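Local structure of cysteine desulfurase (Thermococcus onnurineus, 5B89) at residues V53-E58 with G293-A298; A65-G70 with H80-S85; A90-A95 with R302-I307; L110-L115 with P259-G264. The protein probably catalyses, with pyridoxal 5'-phosphate as cofactor, the removal of sulfur from L-cysteine, passing it to a carrier and leaving L-alanine. All blocks are in the same frame, centred on the assembly; numbering follows the deposited sequence.

Contact 1. Residues V53-E58 with G293-A298; sequences VEAMDE and GAIGLA
Ala55 and Met56 meet Ile295 and Gly296 without any aromatic ring, and the flat groups at this contact are main-chain peptides. The carbonyl oxygen of Ala55 is approached by a methyl: Ala55 O lies 3.7 Å from Ile295 CG2. The peptide nitrogen leading into Gly296 is approached by a methylene, with Met56 CG 3.9 Å from Gly296 N. Neither approach is a hydrogen bond. The same methylene comes closest to the glycine alpha carbon, with Met56 CG 3.6 Å from Gly296 CA. The sulfur sits a little further off, Met56 SD being 4.1 Å from Gly296 CA. CG of Met56 stands beside its backbone N (chi1 -69°). The chain then runs straight to the sulfur and bends at the last bond, so the methyl CE is turned off Gly296.

This is close packing of helix 50-62 against helix 291-307 in the class-V aminotransferase fold. The two backbones are near, with Met56 CA 5.4 Å from Gly296 CA. Glycine makes room here, because a beta carbon on Gly296 would run into Met56 SD. One residue earlier on each helix the touch is looser: Ala55 CB is 4.4 Å from Ile295 CG2. This methyl points across because it is anti to the backbone N of Ile295.

Pro241 also packs on Met56, and Tyr63 and Ser85 pack on Ile295. Met56 also touches Tyr60 of the second subunit, which places helix 50-62 between helix 291-307 and the second subunit.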
loop_
_atom_site.group_PDB
_atom_site.type_symbol
_atom_site.label_atom_id
_atom_site.label_comp_id
_atom_site.label_asym_id
_atom_site.label_seq_id
_atom_site.Cartn_x
_atom_site.Cartn_y
_atom_site.Cartn_z
ATOM N N VAL B 53 6.520 -14.099 -9.086
ATOM C CA VAL B 53 6.218 -13.222 -10.197
ATOM C C VAL B 53 5.115 -13.849 -11.067
ATOM O O VAL B 53 4.214 -13.182 -11.402
ATOM C CB VAL B 53 7.474 -12.894 -11.015
ATOM C CG1 VAL B 53 7.123 -12.034 -12.225
ATOM C CG2 VAL B 53 8.450 -12.168 -10.149
ATOM N N GLU B 54 5.219 -15.146 -11.350
ATOM C CA GLU B 54 4.236 -15.856 -12.095
ATOM C C GLU B 54 2.880 -15.824 -11.502
ATOM O O GLU B 54 1.809 -15.614 -12.152
ATOM C CB GLU B 54 4.712 -17.231 -12.426
ATOM C CG GLU B 54 5.948 -17.280 -13.314
ATOM C CD GLU B 54 6.790 -18.574 -13.388
ATOM O OE1 GLU B 54 6.491 -19.536 -12.651
ATOM O OE2 GLU B 54 7.797 -18.516 -14.156
ATOM N N ALA B 55 2.790 -15.943 -10.137
ATOM C CA ALA B 55 1.523 -15.904 -9.539
ATOM C C ALA B 55 0.759 -14.575 -9.680
ATOM O O ALA B 55 -0.441 -14.445 -9.815
ATOM C CB ALA B 55 1.615 -16.269 -8.023
ATOM N N MET B 56 1.547 -13.529 -9.567
ATOM C CA MET B 56 1.056 -12.185 -9.706
ATOM C C MET B 56 0.653 -11.882 -11.150
ATOM O O MET B 56 -0.338 -11.281 -11.376
ATOM C CB MET B 56 2.137 -11.182 -9.276
ATOM C CG MET B 56 2.398 -11.235 -7.799
ATOM S SD MET B 56 3.377 -9.835 -7.254
ATOM C CE MET B 56 4.929 -10.034 -8.114
ATOM N N ASP B 57 1.456 -12.344 -12.081
ATOM C CA ASP B 57 1.197 -12.176 -13.508
ATOM C C ASP B 57 -0.117 -12.880 -13.865
ATOM O O ASP B 57 -0.818 -12.449 -14.720
ATOM C CB ASP B 57 2.291 -12.882 -14.322
ATOM C CG ASP B 57 3.614 -12.138 -14.416
ATOM O OD1 ASP B 57 3.739 -11.043 -14.062
ATOM O OD2 ASP B 57 4.543 -12.788 -14.908
ATOM N N GLU B 58 -0.416 -13.983 -13.196
ATOM C CA GLU B 58 -1.636 -14.703 -13.438
ATOM C C GLU B 58 -2.854 -13.869 -13.047
ATOM O O GLU B 58 -3.802 -13.844 -13.742
ATOM C CB GLU B 58 -1.629 -16.080 -12.753
ATOM C CG GLU B 58 -2.770 -16.950 -13.185
ATOM C CD GLU B 58 -2.997 -18.191 -12.328
ATOM O OE1 GLU B 58 -3.544 -19.145 -12.884
ATOM O OE2 GLU B 58 -2.691 -18.225 -11.149
ATOM N N GLY B 293 -0.615 -7.860 -4.785
ATOM C CA GLY B 293 0.453 -8.047 -3.806
ATOM C C GLY B 293 0.122 -9.090 -2.747
ATOM O O GLY B 293 1.008 -9.834 -2.365
ATOM N N ALA B 294 -1.108 -9.172 -2.303
ATOM C CA ALA B 294 -1.516 -10.255 -1.357
ATOM C C ALA B 294 -1.354 -11.591 -2.006
ATOM O O ALA B 294 -0.842 -12.570 -1.413
ATOM C CB ALA B 294 -2.927 -10.050 -0.935
ATOM N N ILE B 295 -1.692 -11.745 -3.291
ATOM C CA ILE B 295 -1.497 -12.992 -4.022
ATOM C C ILE B 295 -0.047 -13.318 -4.140
ATOM O O ILE B 295 0.379 -14.473 -3.982
ATOM C CB ILE B 295 -2.240 -12.887 -5.388
ATOM C CG1 ILE B 295 -3.737 -12.889 -5.156
ATOM C CG2 ILE B 295 -1.799 -14.027 -6.369
ATOM C CD1 ILE B 295 -4.606 -12.402 -6.366
ATOM N N GLY B 296 0.774 -12.317 -4.429
ATOM C CA GLY B 296 2.210 -12.531 -4.455
ATOM C C GLY B 296 2.842 -12.948 -3.121
ATOM O O GLY B 296 3.725 -13.829 -3.102
ATOM N N LEU B 297 2.323 -12.300 -2.107
ATOM C CA LEU B 297 2.825 -12.660 -0.750
ATOM C C LEU B 297 2.442 -14.089 -0.423
ATOM O O LEU B 297 3.302 -14.799 0.111
ATOM C CB LEU B 297 2.301 -11.672 0.279
ATOM C CG LEU B 297 2.623 -12.006 1.767
ATOM C CD1 LEU B 297 4.077 -12.181 1.955
ATOM C CD2 LEU B 297 2.042 -10.964 2.677
ATOM N N ALA B 298 1.232 -14.508 -0.709
ATOM C CA ALA B 298 0.821 -15.926 -0.456
ATOM C C ALA B 298 1.681 -16.840 -1.253
ATOM O O ALA B 298 2.135 -17.890 -0.725
ATOM C CB ALA B 298 -0.650 -16.086 -0.758
#

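Contact 2. Residues A65-G70 with H80-S85; sequences ANVHRG and HKYEES
Val67 is the first residue of 65-70 to reach the helix. Its CG1 lies 3.9 Å from Tyr82 CB, and the two side chains cross at about a right angle. The backbone here is pinned from the residue before: Val67 N donates to Asn66 OD1 at 2.8 Å, in the carbonyl plane and on a lone pair. Asn66 ND2 bonds to Thr288 and to Ala44 of the second subunit, and Asn66 touches the bound alanine. The loop thus borders an active site at the dimer interface. The hydroxyl of Tyr82 is bonded to Glu285.

Arg69 closes the loop onto the helix. Its chain bends at chi2 (-61°) and brings the guanidinium beside His80 and Glu83. A salt bridge joins Arg69 NH2 to Glu83 OE1 at 2.8 Å. The other carboxylate oxygen stands back, with Glu83 OE2 3.7 Å from Arg69 NH2. The two planes are turned 79° apart, so the groups do not pair side by side. A glutamine in place of Glu83 takes the negative charge away, and would probably leave the guanidinium held less firmly and freer to swing off the helix.

Arg69 NH1 also has a weak bond to Gln76. Arg69 is exposed and Glu83 partly so, and the ion pair rests on one short approach, so solvent is likely to weaken it, while the buried Val67-Tyr82 packing does not depend on charge.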
loop_
_atom_site.group_PDB
_atom_site.type_symbol
_atom_site.label_atom_id
_atom_site.label_comp_id
_atom_site.label_asym_id
_atom_site.label_seq_id
_atom_site.Cartn_x
_atom_site.Cartn_y
_atom_site.Cartn_z
ATOM N N ALA B 65 -9.563 -8.356 -11.583
ATOM C CA ALA B 65 -10.775 -7.754 -11.146
ATOM C C ALA B 65 -10.625 -7.286 -9.731
ATOM O O ALA B 65 -9.709 -7.629 -9.134
ATOM C CB ALA B 65 -11.915 -8.770 -11.220
ATOM N N ASN B 66 -11.598 -6.522 -9.280
ATOM C CA ASN B 66 -11.679 -6.051 -7.932
ATOM C C ASN B 66 -12.366 -7.159 -7.096
ATOM O O ASN B 66 -12.942 -8.037 -7.629
ATOM C CB ASN B 66 -12.371 -4.691 -7.801
ATOM C CG ASN B 66 -11.782 -3.861 -6.680
ATOM O OD1 ASN B 66 -11.424 -4.396 -5.655
ATOM N ND2 ASN B 66 -11.743 -2.587 -6.855
ATOM N N VAL B 67 -12.259 -7.068 -5.787
ATOM C CA VAL B 67 -12.800 -8.093 -4.934
ATOM C C VAL B 67 -14.146 -7.744 -4.383
ATOM O O VAL B 67 -14.951 -7.225 -5.078
ATOM C CB VAL B 67 -11.786 -8.458 -3.845
ATOM C CG1 VAL B 67 -10.592 -9.092 -4.482
ATOM C CG2 VAL B 67 -11.299 -7.249 -3.065
ATOM N N HIS B 68 -14.403 -8.082 -3.153
ATOM C CA HIS B 68 -15.689 -7.758 -2.539
ATOM C C HIS B 68 -16.899 -8.415 -3.166
ATOM O O HIS B 68 -17.941 -7.818 -3.228
ATOM C CB HIS B 68 -15.900 -6.256 -2.412
ATOM C CG HIS B 68 -15.001 -5.621 -1.389
ATOM N ND1 HIS B 68 -15.192 -5.755 -0.029
ATOM C CD2 HIS B 68 -13.878 -4.887 -1.538
ATOM C CE1 HIS B 68 -14.234 -5.112 0.609
ATOM N NE2 HIS B 68 -13.415 -4.592 -0.289
ATOM N N ARG B 69 -16.705 -9.650 -3.586
ATOM C CA ARG B 69 -17.730 -10.498 -4.145
ATOM C C ARG B 69 -18.673 -9.879 -5.162
ATOM O O ARG B 69 -19.877 -10.022 -5.056
ATOM C CB ARG B 69 -18.529 -11.172 -3.019
ATOM C CG ARG B 69 -17.748 -12.261 -2.295
ATOM C CD ARG B 69 -17.306 -13.450 -3.182
ATOM N NE ARG B 69 -16.634 -14.485 -2.385
ATOM C CZ ARG B 69 -15.911 -15.484 -2.874
ATOM N NH1 ARG B 69 -15.741 -15.587 -4.188
ATOM N NH2 ARG B 69 -15.307 -16.344 -2.040
ATOM N N GLY B 70 -18.109 -9.213 -6.142
ATOM C CA GLY B 70 -18.893 -8.681 -7.231
ATOM C C GLY B 70 -19.500 -9.905 -7.890
ATOM O O GLY B 70 -18.949 -10.965 -7.869
ATOM N N HIS B 80 -11.904 -14.994 -4.345
ATOM C CA HIS B 80 -11.433 -16.305 -3.791
ATOM C C HIS B 80 -9.972 -16.303 -3.598
ATOM O O HIS B 80 -9.508 -16.734 -2.507
ATOM C CB HIS B 80 -11.836 -17.406 -4.748
ATOM C CG HIS B 80 -11.089 -18.725 -4.627
ATOM N ND1 HIS B 80 -11.394 -19.636 -3.632
ATOM C CD2 HIS B 80 -10.062 -19.265 -5.329
ATOM C CE1 HIS B 80 -10.574 -20.669 -3.722
ATOM N NE2 HIS B 80 -9.762 -20.476 -4.749
ATOM N N LYS B 81 -9.148 -15.831 -4.554
ATOM C CA LYS B 81 -7.696 -15.852 -4.425
ATOM C C LYS B 81 -7.251 -14.843 -3.331
ATOM O O LYS B 81 -6.238 -15.118 -2.617
ATOM C CB LYS B 81 -6.999 -15.575 -5.763
ATOM C CG LYS B 81 -7.196 -16.728 -6.726
ATOM C CD LYS B 81 -6.483 -17.976 -6.375
ATOM C CE LYS B 81 -5.056 -17.872 -6.509
ATOM N NZ LYS B 81 -4.288 -19.133 -6.221
ATOM N N TYR B 82 -7.894 -13.718 -3.167
ATOM C CA TYR B 82 -7.554 -12.759 -2.113
ATOM C C TYR B 82 -7.832 -13.361 -0.714
ATOM O O TYR B 82 -6.984 -13.298 0.159
ATOM C CB TYR B 82 -8.332 -11.433 -2.316
ATOM C CG TYR B 82 -8.053 -10.337 -1.320
ATOM C CD1 TYR B 82 -6.749 -9.837 -1.189
ATOM C CD2 TYR B 82 -8.999 -9.801 -0.514
ATOM C CE1 TYR B 82 -6.491 -8.843 -0.335
ATOM C CE2 TYR B 82 -8.685 -8.781 0.386
ATOM C CZ TYR B 82 -7.404 -8.370 0.480
ATOM O OH TYR B 82 -7.044 -7.340 1.376
ATOM N N GLU B 83 -8.998 -13.962 -0.542
ATOM C CA GLU B 83 -9.332 -14.697 0.717
ATOM C C GLU B 83 -8.361 -15.820 0.898
ATOM O O GLU B 83 -7.900 -16.033 2.080
ATOM C CB GLU B 83 -10.756 -15.204 0.613
ATOM C CG GLU B 83 -11.818 -14.162 0.647
ATOM C CD GLU B 83 -13.226 -14.753 0.419
ATOM O OE1 GLU B 83 -13.372 -15.937 -0.045
ATOM O OE2 GLU B 83 -14.160 -13.967 0.585
ATOM N N GLU B 84 -8.046 -16.623 -0.100
ATOM C CA GLU B 84 -7.013 -17.700 0.034
ATOM C C GLU B 84 -5.685 -17.124 0.601
ATOM O O GLU B 84 -5.010 -17.740 1.444
ATOM C CB GLU B 84 -6.821 -18.468 -1.223
ATOM C CG GLU B 84 -5.768 -19.513 -1.232
ATOM C CD GLU B 84 -5.337 -19.976 -2.638
ATOM O OE1 GLU B 84 -4.655 -19.304 -3.446
ATOM O OE2 GLU B 84 -5.624 -21.186 -2.954
ATOM N N SER B 85 -5.265 -15.971 0.070
ATOM C CA SER B 85 -3.995 -15.380 0.418
ATOM C C SER B 85 -4.089 -14.937 1.883
ATOM O O SER B 85 -3.093 -15.158 2.569
ATOM C CB SER B 85 -3.810 -14.136 -0.514
ATOM O OG SER B 85 -3.664 -14.539 -1.863
#

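Contact 3. Residues A90-A95 with R302-I307; sequences ADFIGA and RYIERI
Phe92 of helix 73-93 supplies the apolar part of the contact. Its CE1 lies 4.3 Å from Ile304 CG2 on helix 291-307. The ring is carried across because CG is anti to the backbone N (chi1 -177°). Leu309 packs on both residues and Met239 on Ile304, so the pair belongs to a larger apolar cluster.

A mixed contact lies beside it. Glu305 OE1 is 3.7 Å from Phe92 CD1, with the carboxylate and ring planes 57° apart.

The ionic part stays within helix 291-307. Arg302 NH1 donates to Glu305 OE2 at 2.9 Å, in a salt bridge one turn along the helix. The donor meets the syn lone pair, and the acceptor lies in the guanidinium plane.

Just beyond Phe92 the chain turns off in a Schellman motif at Gly94.

Replacing Glu305 with an alanine is likely to leave Arg302 without its ionic partner and open a gap beside Phe92.

One carboxylate thus does two jobs: OE2 pairs with the positive charge of Arg302, which probably steadies OE1 beside the ring.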
loop_
_atom_site.group_PDB
_atom_site.type_symbol
_atom_site.label_atom_id
_atom_site.label_comp_id
_atom_site.label_asym_id
_atom_site.label_seq_id
_atom_site.Cartn_x
_atom_site.Cartn_y
_atom_site.Cartn_z
ATOM N N ALA B 90 -2.427 -16.022 7.512
ATOM C CA ALA B 90 -2.899 -16.400 8.888
ATOM C C ALA B 90 -2.237 -17.686 9.317
ATOM O O ALA B 90 -1.655 -17.731 10.436
ATOM C CB ALA B 90 -4.393 -16.514 8.899
ATOM N N ASP B 91 -2.287 -18.703 8.501
ATOM C CA ASP B 91 -1.682 -19.949 8.890
ATOM C C ASP B 91 -0.174 -19.850 9.099
ATOM O O ASP B 91 0.328 -20.503 9.940
ATOM C CB ASP B 91 -2.016 -21.099 7.947
ATOM C CG ASP B 91 -3.462 -21.481 7.957
ATOM O OD1 ASP B 91 -4.159 -21.232 8.883
ATOM O OD2 ASP B 91 -3.869 -22.094 6.992
ATOM N N PHE B 92 0.505 -19.034 8.325
ATOM C CA PHE B 92 1.941 -18.892 8.429
ATOM C C PHE B 92 2.374 -18.398 9.822
ATOM O O PHE B 92 3.363 -18.802 10.270
ATOM C CB PHE B 92 2.400 -17.917 7.316
ATOM C CG PHE B 92 3.888 -17.694 7.213
ATOM C CD1 PHE B 92 4.728 -18.718 6.932
ATOM C CD2 PHE B 92 4.389 -16.456 7.308
ATOM C CE1 PHE B 92 6.070 -18.497 6.796
ATOM C CE2 PHE B 92 5.721 -16.223 7.153
ATOM C CZ PHE B 92 6.554 -17.244 6.906
ATOM N N ILE B 93 1.564 -17.548 10.433
ATOM C CA ILE B 93 1.854 -16.985 11.738
ATOM C C ILE B 93 1.018 -17.502 12.895
ATOM O O ILE B 93 1.113 -17.060 13.947
ATOM C CB ILE B 93 1.927 -15.449 11.751
ATOM C CG1 ILE B 93 0.558 -14.837 11.537
ATOM C CG2 ILE B 93 2.886 -15.001 10.681
ATOM C CD1 ILE B 93 0.533 -13.339 11.684
ATOM N N GLY B 94 0.201 -18.466 12.585
ATOM C CA GLY B 94 -0.628 -19.095 13.652
ATOM C C GLY B 94 -1.802 -18.270 14.033
ATOM O O GLY B 94 -2.365 -18.452 15.199
ATOM N N ALA B 95 -2.343 -17.365 13.211
ATOM C CA ALA B 95 -3.492 -16.541 13.517
ATOM C C ALA B 95 -4.774 -17.072 12.885
ATOM O O ALA B 95 -4.678 -17.944 12.008
ATOM C CB ALA B 95 -3.230 -15.153 12.954
ATOM N N ARG B 302 4.109 -19.705 0.322
ATOM C CA ARG B 302 4.147 -21.085 -0.111
ATOM C C ARG B 302 5.533 -21.552 -0.582
ATOM O O ARG B 302 5.912 -22.688 -0.381
ATOM C CB ARG B 302 3.122 -21.313 -1.207
ATOM C CG ARG B 302 1.723 -21.337 -0.684
ATOM C CD ARG B 302 1.475 -22.604 0.139
ATOM N NE ARG B 302 0.064 -22.904 0.221
ATOM C CZ ARG B 302 -0.574 -23.099 1.336
ATOM N NH1 ARG B 302 0.097 -22.984 2.476
ATOM N NH2 ARG B 302 -1.868 -23.382 1.320
ATOM N N TYR B 303 6.282 -20.665 -1.200
ATOM C CA TYR B 303 7.610 -20.981 -1.638
ATOM C C TYR B 303 8.523 -21.218 -0.405
ATOM O O TYR B 303 9.299 -22.112 -0.389
ATOM C CB TYR B 303 8.118 -19.839 -2.547
ATOM C CG TYR B 303 9.374 -20.089 -3.279
ATOM C CD1 TYR B 303 9.365 -20.721 -4.490
ATOM C CD2 TYR B 303 10.555 -19.646 -2.791
ATOM C CE1 TYR B 303 10.538 -20.948 -5.159
ATOM C CE2 TYR B 303 11.715 -19.873 -3.435
ATOM C CZ TYR B 303 11.709 -20.545 -4.623
ATOM O OH TYR B 303 12.902 -20.758 -5.209
ATOM N N ILE B 304 8.373 -20.375 0.580
ATOM C CA ILE B 304 9.152 -20.478 1.804
ATOM C C ILE B 304 8.795 -21.799 2.518
ATOM O O ILE B 304 9.631 -22.429 3.060
ATOM C CB ILE B 304 8.843 -19.274 2.757
ATOM C CG1 ILE B 304 9.493 -17.962 2.316
ATOM C CG2 ILE B 304 9.268 -19.534 4.196
ATOM C CD1 ILE B 304 10.987 -17.927 2.218
ATOM N N GLU B 305 7.539 -22.166 2.481
ATOM C CA GLU B 305 7.039 -23.444 3.177
ATOM C C GLU B 305 7.625 -24.628 2.448
ATOM O O GLU B 305 7.981 -25.650 3.179
ATOM C CB GLU B 305 5.512 -23.458 3.238
ATOM C CG GLU B 305 5.025 -22.421 4.240
ATOM C CD GLU B 305 3.512 -22.187 4.267
ATOM O OE1 GLU B 305 3.037 -21.514 5.276
ATOM O OE2 GLU B 305 2.889 -22.559 3.238
ATOM N N ARG B 306 7.874 -24.598 1.182
ATOM C CA ARG B 306 8.438 -25.725 0.451
ATOM C C ARG B 306 9.879 -25.896 0.842
ATOM O O ARG B 306 10.406 -27.044 0.959
ATOM C CB ARG B 306 8.311 -25.466 -1.082
ATOM C CG ARG B 306 8.650 -26.571 -2.010
ATOM C CD ARG B 306 8.266 -26.191 -3.492
ATOM N NE ARG B 306 9.136 -26.903 -4.429
ATOM C CZ ARG B 306 10.224 -26.391 -5.024
ATOM N NH1 ARG B 306 10.653 -25.107 -4.860
ATOM N NH2 ARG B 306 10.923 -27.181 -5.824
ATOM N N ILE B 307 10.630 -24.833 1.096
ATOM C CA ILE B 307 11.973 -24.876 1.514
ATOM C C ILE B 307 11.995 -25.290 2.979
ATOM O O ILE B 307 12.799 -26.175 3.343
ATOM C CB ILE B 307 12.651 -23.541 1.374
ATOM C CG1 ILE B 307 12.633 -23.103 -0.091
ATOM C CG2 ILE B 307 14.026 -23.539 2.013
ATOM C CD1 ILE B 307 12.903 -21.624 -0.215
#

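Contact 4. Residues L110-L115 with P259-G264; sequences LNLVAL and PPLIGG
Leu112 and Pro260 face each other with their side chains set obliquely. One methyl does most of the touching: Leu112 CD2 is 3.6 Å from Pro260 CB and 3.7 Å from Pro260 CG. Leu112 CG lies beside its backbone N (chi1 -65°); the second torsion sends CD1 straight on, anti to CA, and leaves CD2 as the branch on the proline side. The ring also comes up to the helix backbone, with Pro260 CG 3.6 Å from Leu112 O.

One turn on, Leu115 takes the same ring from another position. Its CB is 3.8 Å from Pro260 CG, so the proline sits against both leucines. Leu261 adds a looser touch: its CG is 4.1 Å from Leu112 CD2, so that methyl lies against both residues of the loop. No hydrogen bond joins the two segments. The contact is carbon packing, and three of its four residues are buried.

Polar bonds hold the neighbourhood across the dimer. Pro260 O accepts from Arg143 of the second subunit. Asn111 ND2 bonds to Ile262 O of the second subunit and to Ser107 O of its own chain.

Helix 106-117 carries Thr106 and Ser107 of the pyridoxal phosphate pocket at its start. Its later turns pack on the loop before strand 267-271, a layout consistent with the fold-type I architecture of class-V aminotransferases, where the cofactor sites lie near the dimer interface.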
loop_
_atom_site.group_PDB
_atom_site.type_symbol
_atom_site.label_atom_id
_atom_site.label_comp_id
_atom_site.label_asym_id
_atom_site.label_seq_id
_atom_site.Cartn_x
_atom_site.Cartn_y
_atom_site.Cartn_z
ATOM N N LEU B 110 2.705 -0.580 11.928
ATOM C CA LEU B 110 3.020 -0.078 13.281
ATOM C C LEU B 110 2.419 1.291 13.544
ATOM O O LEU B 110 1.905 1.531 14.625
ATOM C CB LEU B 110 4.545 -0.014 13.479
ATOM C CG LEU B 110 5.233 -1.379 13.488
ATOM C CD1 LEU B 110 6.750 -1.260 13.352
ATOM C CD2 LEU B 110 4.894 -2.250 14.706
ATOM N N ASN B 111 2.373 2.130 12.535
ATOM C CA ASN B 111 1.681 3.427 12.675
ATOM C C ASN B 111 0.207 3.172 12.954
ATOM O O ASN B 111 -0.389 3.878 13.755
ATOM C CB ASN B 111 1.803 4.278 11.417
ATOM C CG ASN B 111 3.074 5.109 11.427
ATOM O OD1 ASN B 111 3.099 6.286 11.859
ATOM N ND2 ASN B 111 4.167 4.545 10.913
ATOM N N LEU B 112 -0.426 2.206 12.259
ATOM C CA LEU B 112 -1.851 1.903 12.507
ATOM C C LEU B 112 -2.073 1.456 13.928
ATOM O O LEU B 112 -3.128 1.801 14.502
ATOM C CB LEU B 112 -2.387 0.881 11.514
ATOM C CG LEU B 112 -2.438 1.327 10.064
ATOM C CD1 LEU B 112 -2.948 0.113 9.292
ATOM C CD2 LEU B 112 -3.271 2.567 9.879
ATOM N N VAL B 113 -1.176 0.691 14.489
ATOM C CA VAL B 113 -1.321 0.292 15.896
ATOM C C VAL B 113 -1.350 1.525 16.776
ATOM O O VAL B 113 -2.257 1.608 17.657
ATOM C CB VAL B 113 -0.253 -0.713 16.361
ATOM C CG1 VAL B 113 -0.368 -1.075 17.875
ATOM C CG2 VAL B 113 -0.262 -1.965 15.519
ATOM N N ALA B 114 -0.370 2.384 16.614
ATOM C CA ALA B 114 -0.292 3.569 17.501
ATOM C C ALA B 114 -1.536 4.441 17.242
ATOM O O ALA B 114 -2.135 4.962 18.288
ATOM C CB ALA B 114 0.980 4.362 17.207
ATOM N N LEU B 115 -1.998 4.659 16.009
ATOM C CA LEU B 115 -3.127 5.530 15.773
ATOM C C LEU B 115 -4.345 4.845 16.313
ATOM O O LEU B 115 -5.152 5.579 16.953
ATOM C CB LEU B 115 -3.284 5.734 14.277
ATOM C CG LEU B 115 -2.184 6.642 13.646
ATOM C CD1 LEU B 115 -2.258 6.585 12.114
ATOM C CD2 LEU B 115 -2.312 8.098 14.081
ATOM N N PRO B 259 -10.302 1.713 13.881
ATOM C CA PRO B 259 -9.691 1.704 12.549
ATOM C C PRO B 259 -9.176 3.042 12.137
ATOM O O PRO B 259 -9.988 3.990 11.995
ATOM C CB PRO B 259 -10.784 1.221 11.645
ATOM C CG PRO B 259 -12.022 1.279 12.408
ATOM C CD PRO B 259 -11.735 1.259 13.855
ATOM N N PRO B 260 -7.862 3.227 11.839
ATOM C CA PRO B 260 -7.419 4.570 11.490
ATOM C C PRO B 260 -7.840 5.001 10.120
ATOM O O PRO B 260 -7.944 6.172 9.847
ATOM C CB PRO B 260 -5.868 4.419 11.528
ATOM C CG PRO B 260 -5.709 3.321 12.540
ATOM C CD PRO B 260 -6.738 2.303 12.206
ATOM N N LEU B 261 -7.978 4.034 9.205
ATOM C CA LEU B 261 -8.323 4.292 7.802
ATOM C C LEU B 261 -9.698 3.700 7.532
ATOM O O LEU B 261 -9.944 2.468 7.681
ATOM C CB LEU B 261 -7.314 3.701 6.822
ATOM C CG LEU B 261 -5.857 4.056 7.082
ATOM C CD1 LEU B 261 -4.942 3.295 6.159
ATOM C CD2 LEU B 261 -5.595 5.523 7.016
ATOM N N ILE B 262 -10.663 4.551 7.105
ATOM C CA ILE B 262 -12.051 4.160 6.892
ATOM C C ILE B 262 -12.586 4.605 5.567
ATOM O O ILE B 262 -12.101 5.587 4.996
ATOM C CB ILE B 262 -12.974 4.630 8.034
ATOM C CG1 ILE B 262 -12.982 6.140 8.138
ATOM C CG2 ILE B 262 -12.603 3.893 9.343
ATOM C CD1 ILE B 262 -14.038 6.634 9.168
ATOM N N GLY B 263 -13.571 3.889 5.016
ATOM C CA GLY B 263 -14.127 4.262 3.714
ATOM C C GLY B 263 -14.648 3.086 2.986
ATOM O O GLY B 263 -15.250 2.129 3.622
ATOM N N GLY B 264 -14.473 3.025 1.662
ATOM C CA GLY B 264 -14.990 1.901 0.893
ATOM C C GLY B 264 -14.491 0.587 1.440
ATOM O O GLY B 264 -13.342 0.438 1.844
#

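From the N terminus, helix 50-62 opens contact 1, which closes only at helix 291-307. Contact 2 closes first: the loop 65-70 folds back on helix 73-93 within the span of contact 1. The end of that helix opens contact 3, which closes further along helix 291-307, so contacts 1 and 3 cross. Contact 4 joins helix 106-117 to the loop 259-264 and lies within the spans of both. Helix 291-307 thus binds both helix 50-62 and helix 73-93. Contacts 1 and 2 touch where Ser85 meets Ile295, Ala294 and Ala298. Contacts 1, 2 and 4 also reach the second subunit; contact 3 does not.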